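Local structure of intracellular protease/amidase (Salmonella enterica subsp. enterica serovar Typhimurium, 4K2H) at residues Ala106-Gly114 with Val125-Glu136. The protein is of uncertain function, though it belongs to the DJ-1/PfpI superfamily, binds zinc and may act as a peptidase. The protein carries 1 engineered substitution. Sequence-based numbering, arbitrary orientation.
Sequences ASAAARVLG and VCSGDLWKAVPE. Engineered in segment 106-114: Ala-106 (natural residue Cys).
A chi1 of 177° turns CG1 of Val-134 away from its own N: CG2 meets CB of Ala-110 at 3.6 Å, and CG1 lies over CA of Gly-114, where the absence of a side chain lets the loop come close. The backbone brings CB of Leu-130 against the methyl of Ala-110, while chi1 of -55°, with CG opposite the carbonyl carbon, helps carry CD1 to CB of Ser-107 at 3.6 Å. Ala-110 is small enough to sit between Leu-130 and Val-134, with SG of Cys-126 also against its CB. CD2 of Leu-130 lies 4.2 Å from NE of Arg-111, the two side chains passing at a slant; NH1 of Arg-111 makes a weak hydrogen bond to O of Pro-76. Ahead of helix 108-114, N of Ser-127 gives a weak hydrogen bond (3.1 Å) to O of Ala-106. A water donates to that same oxygen at 2.7 Å and to O of Val-125, and accepts from N of Ala-109, linking the two backbones. Ala-106 is engineered in place of the natural cysteine; its positive phi (64°), at the tight turn between strand 101-104 and helix 108-114, is as in the nucleophile elbow of the DJ-1/PfpI family.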
loop_
_atom_site.group_PDB
_atom_site.type_symbol
_atom_site.label_atom_id
_atom_site.label_comp_id
_atom_site.label_asym_id
_atom_site.label_seq_id
_atom_site.Cartn_x
_atom_site.Cartn_y
_atom_site.Cartn_z
ATOM N N ALA A 106 -8.708 10.904 -0.659
ATOM C CA ALA A 106 -9.782 10.340 0.182
ATOM C C ALA A 106 -10.376 11.423 1.091
ATOM O O ALA A 106 -10.816 12.432 0.576
ATOM C CB ALA A 106 -9.291 9.125 0.967
ATOM N N SER A 107 -10.407 11.247 2.412
ATOM C CA SER A 107 -11.020 12.266 3.270
ATOM C C SER A 107 -10.288 13.619 3.314
ATOM O O SER A 107 -10.884 14.611 3.722
ATOM C CB SER A 107 -11.253 11.733 4.701
ATOM O OG SER A 107 -10.050 11.662 5.447
ATOM N N ALA A 108 -9.024 13.667 2.880
ATOM C CA ALA A 108 -8.107 14.767 3.206
ATOM C C ALA A 108 -8.446 16.108 2.544
ATOM O O ALA A 108 -8.190 17.161 3.120
ATOM C CB ALA A 108 -6.678 14.380 2.861
ATOM N N ALA A 109 -9.031 16.074 1.351
ATOM C CA ALA A 109 -9.467 17.330 0.726
ATOM C C ALA A 109 -10.590 18.006 1.532
ATOM O O ALA A 109 -10.593 19.229 1.717
ATOM C CB ALA A 109 -9.895 17.099 -0.714
ATOM N N ALA A 110 -11.546 17.231 2.016
ATOM C CA ALA A 110 -12.622 17.813 2.800
ATOM C C ALA A 110 -12.109 18.215 4.187
ATOM O O ALA A 110 -12.277 19.361 4.617
ATOM C CB ALA A 110 -13.765 16.825 2.923
ATOM N N ARG A 111 -11.459 17.269 4.864
ATOM C CA ARG A 111 -11.070 17.429 6.279
ATOM C C ARG A 111 -9.902 18.336 6.522
ATOM O O ARG A 111 -9.824 18.914 7.591
ATOM C CB ARG A 111 -10.719 16.090 6.928
ATOM C CG ARG A 111 -11.853 15.101 6.992
ATOM C CD ARG A 111 -12.867 15.450 8.060
ATOM N NE ARG A 111 -13.746 14.308 8.271
ATOM C CZ ARG A 111 -13.402 13.195 8.920
ATOM N NH1 ARG A 111 -12.192 13.050 9.482
ATOM N NH2 ARG A 111 -14.289 12.210 9.020
ATOM N N VAL A 112 -8.973 18.444 5.582
ATOM C CA VAL A 112 -7.804 19.266 5.819
ATOM C C VAL A 112 -7.938 20.605 5.088
ATOM O O VAL A 112 -7.778 21.671 5.691
ATOM C CB VAL A 112 -6.477 18.545 5.435
ATOM C CG1 VAL A 112 -5.286 19.368 5.879
ATOM C CG2 VAL A 112 -6.382 17.162 6.066
ATOM N N LEU A 113 -8.234 20.566 3.799
ATOM C CA LEU A 113 -8.282 21.808 3.028
ATOM C C LEU A 113 -9.657 22.476 3.159
ATOM O O LEU A 113 -9.742 23.657 3.480
ATOM C CB LEU A 113 -7.948 21.549 1.563
ATOM C CG LEU A 113 -6.663 20.768 1.344
ATOM C CD1 LEU A 113 -6.338 20.661 -0.127
ATOM C CD2 LEU A 113 -5.521 21.406 2.114
ATOM N N GLY A 114 -10.719 21.715 2.912
ATOM C CA GLY A 114 -12.081 22.264 2.917
ATOM C C GLY A 114 -12.503 22.741 4.299
ATOM O O GLY A 114 -13.008 23.851 4.461
ATOM N N VAL A 125 -12.040 16.198 -5.406
ATOM C CA VAL A 125 -12.809 15.036 -5.007
ATOM C C VAL A 125 -12.345 14.596 -3.628
ATOM O O VAL A 125 -11.247 14.909 -3.191
ATOM C CB VAL A 125 -12.671 13.875 -6.014
ATOM C CG1 VAL A 125 -11.272 13.273 -6.019
ATOM C CG2 VAL A 125 -13.711 12.793 -5.755
ATOM N N CYS A 126 -13.209 13.877 -2.946
ATOM C CA CYS A 126 -12.886 13.318 -1.672
ATOM C C CYS A 126 -13.753 12.071 -1.539
ATOM O O CYS A 126 -14.556 11.767 -2.435
ATOM C CB CYS A 126 -13.197 14.339 -0.577
ATOM S SG CYS A 126 -14.948 14.736 -0.464
ATOM N N SER A 127 -13.577 11.338 -0.451
ATOM C CA SER A 127 -14.339 10.100 -0.227
ATOM C C SER A 127 -15.750 10.415 0.265
ATOM O O SER A 127 -16.010 11.526 0.723
ATOM C CB SER A 127 -13.633 9.219 0.798
ATOM O OG SER A 127 -13.284 10.008 1.924
ATOM N N GLY A 128 -16.648 9.432 0.159
ATOM C CA GLY A 128 -17.979 9.507 0.753
ATOM C C GLY A 128 -18.735 10.795 0.451
ATOM O O GLY A 128 -18.580 11.380 -0.630
ATOM N N ASP A 129 -19.533 11.237 1.423
ATOM C CA ASP A 129 -20.379 12.429 1.291
ATOM C C ASP A 129 -19.835 13.628 2.098
ATOM O O ASP A 129 -20.593 14.526 2.467
ATOM C CB ASP A 129 -21.814 12.092 1.731
ATOM C CG ASP A 129 -21.919 11.768 3.228
ATOM O OD1 ASP A 129 -20.872 11.642 3.903
ATOM O OD2 ASP A 129 -23.058 11.627 3.737
ATOM N N LEU A 130 -18.525 13.629 2.355
ATOM C CA LEU A 130 -17.855 14.645 3.191
ATOM C C LEU A 130 -17.851 16.023 2.522
ATOM O O LEU A 130 -17.797 17.050 3.199
ATOM C CB LEU A 130 -16.401 14.224 3.486
ATOM C CG LEU A 130 -16.187 12.844 4.128
ATOM C CD1 LEU A 130 -14.748 12.366 3.916
ATOM C CD2 LEU A 130 -16.580 12.861 5.600
ATOM N N TRP A 131 -17.894 16.021 1.191
ATOM C CA TRP A 131 -18.063 17.237 0.387
ATOM C C TRP A 131 -19.317 18.054 0.723
ATOM O O TRP A 131 -19.342 19.265 0.480
ATOM C CB TRP A 131 -18.088 16.890 -1.095
ATOM C CG TRP A 131 -19.180 15.938 -1.478
ATOM C CD1 TRP A 131 -19.124 14.573 -1.466
ATOM C CD2 TRP A 131 -20.483 16.278 -1.952
ATOM N NE1 TRP A 131 -20.307 14.045 -1.898
ATOM C CE2 TRP A 131 -21.164 15.067 -2.202
ATOM C CE3 TRP A 131 -21.139 17.491 -2.205
ATOM C CZ2 TRP A 131 -22.474 15.029 -2.677
ATOM C CZ3 TRP A 131 -22.441 17.456 -2.683
ATOM C CH2 TRP A 131 -23.097 16.229 -2.912
ATOM N N LYS A 132 -20.338 17.394 1.273
ATOM C CA LYS A 132 -21.604 18.058 1.645
ATOM C C LYS A 132 -21.449 19.101 2.760
ATOM O O LYS A 132 -22.211 20.067 2.818
ATOM C CB LYS A 132 -22.665 17.018 2.058
ATOM C CG LYS A 132 -23.238 16.205 0.897
ATOM C CD LYS A 132 -24.227 15.173 1.402
ATOM C CE LYS A 132 -24.867 14.394 0.264
ATOM N NZ LYS A 132 -25.547 13.164 0.779
ATOM N N ALA A 133 -20.476 18.892 3.647
ATOM C CA ALA A 133 -20.151 19.850 4.713
ATOM C C ALA A 133 -19.055 20.840 4.313
ATOM O O ALA A 133 -18.634 21.648 5.117
ATOM C CB ALA A 133 -19.725 19.090 5.966
ATOM N N VAL A 134 -18.576 20.768 3.076
ATOM C CA VAL A 134 -17.461 21.610 2.651
ATOM C C VAL A 134 -18.009 22.842 1.927
ATOM O O VAL A 134 -18.581 22.738 0.847
ATOM C CB VAL A 134 -16.441 20.834 1.795
ATOM C CG1 VAL A 134 -15.329 21.748 1.315
ATOM C CG2 VAL A 134 -15.869 19.675 2.600
ATOM N N PRO A 135 -17.831 24.019 2.538
ATOM C CA PRO A 135 -18.595 25.168 2.078
ATOM C C PRO A 135 -18.084 25.827 0.795
ATOM O O PRO A 135 -18.913 26.324 0.024
ATOM C CB PRO A 135 -18.549 26.124 3.275
ATOM C CG PRO A 135 -17.332 25.735 4.051
ATOM C CD PRO A 135 -16.934 24.346 3.667
ATOM N N GLU A 136 -16.770 25.801 0.531
ATOM C CA GLU A 136 -16.197 26.634 -0.566
ATOM C C GLU A 136 -15.308 25.927 -1.613
ATOM O O GLU A 136 -14.383 26.529 -2.165
ATOM C CB GLU A 136 -15.462 27.864 0.018
ATOM C CG GLU A 136 -14.424 27.557 1.101
ATOM C CD GLU A 136 -13.128 26.943 0.572
ATOM O OE1 GLU A 136 -12.473 27.569 -0.301
ATOM O OE2 GLU A 136 -12.755 25.838 1.047
HETATM O O HOH W 1 -9.241 13.992 -1.007
#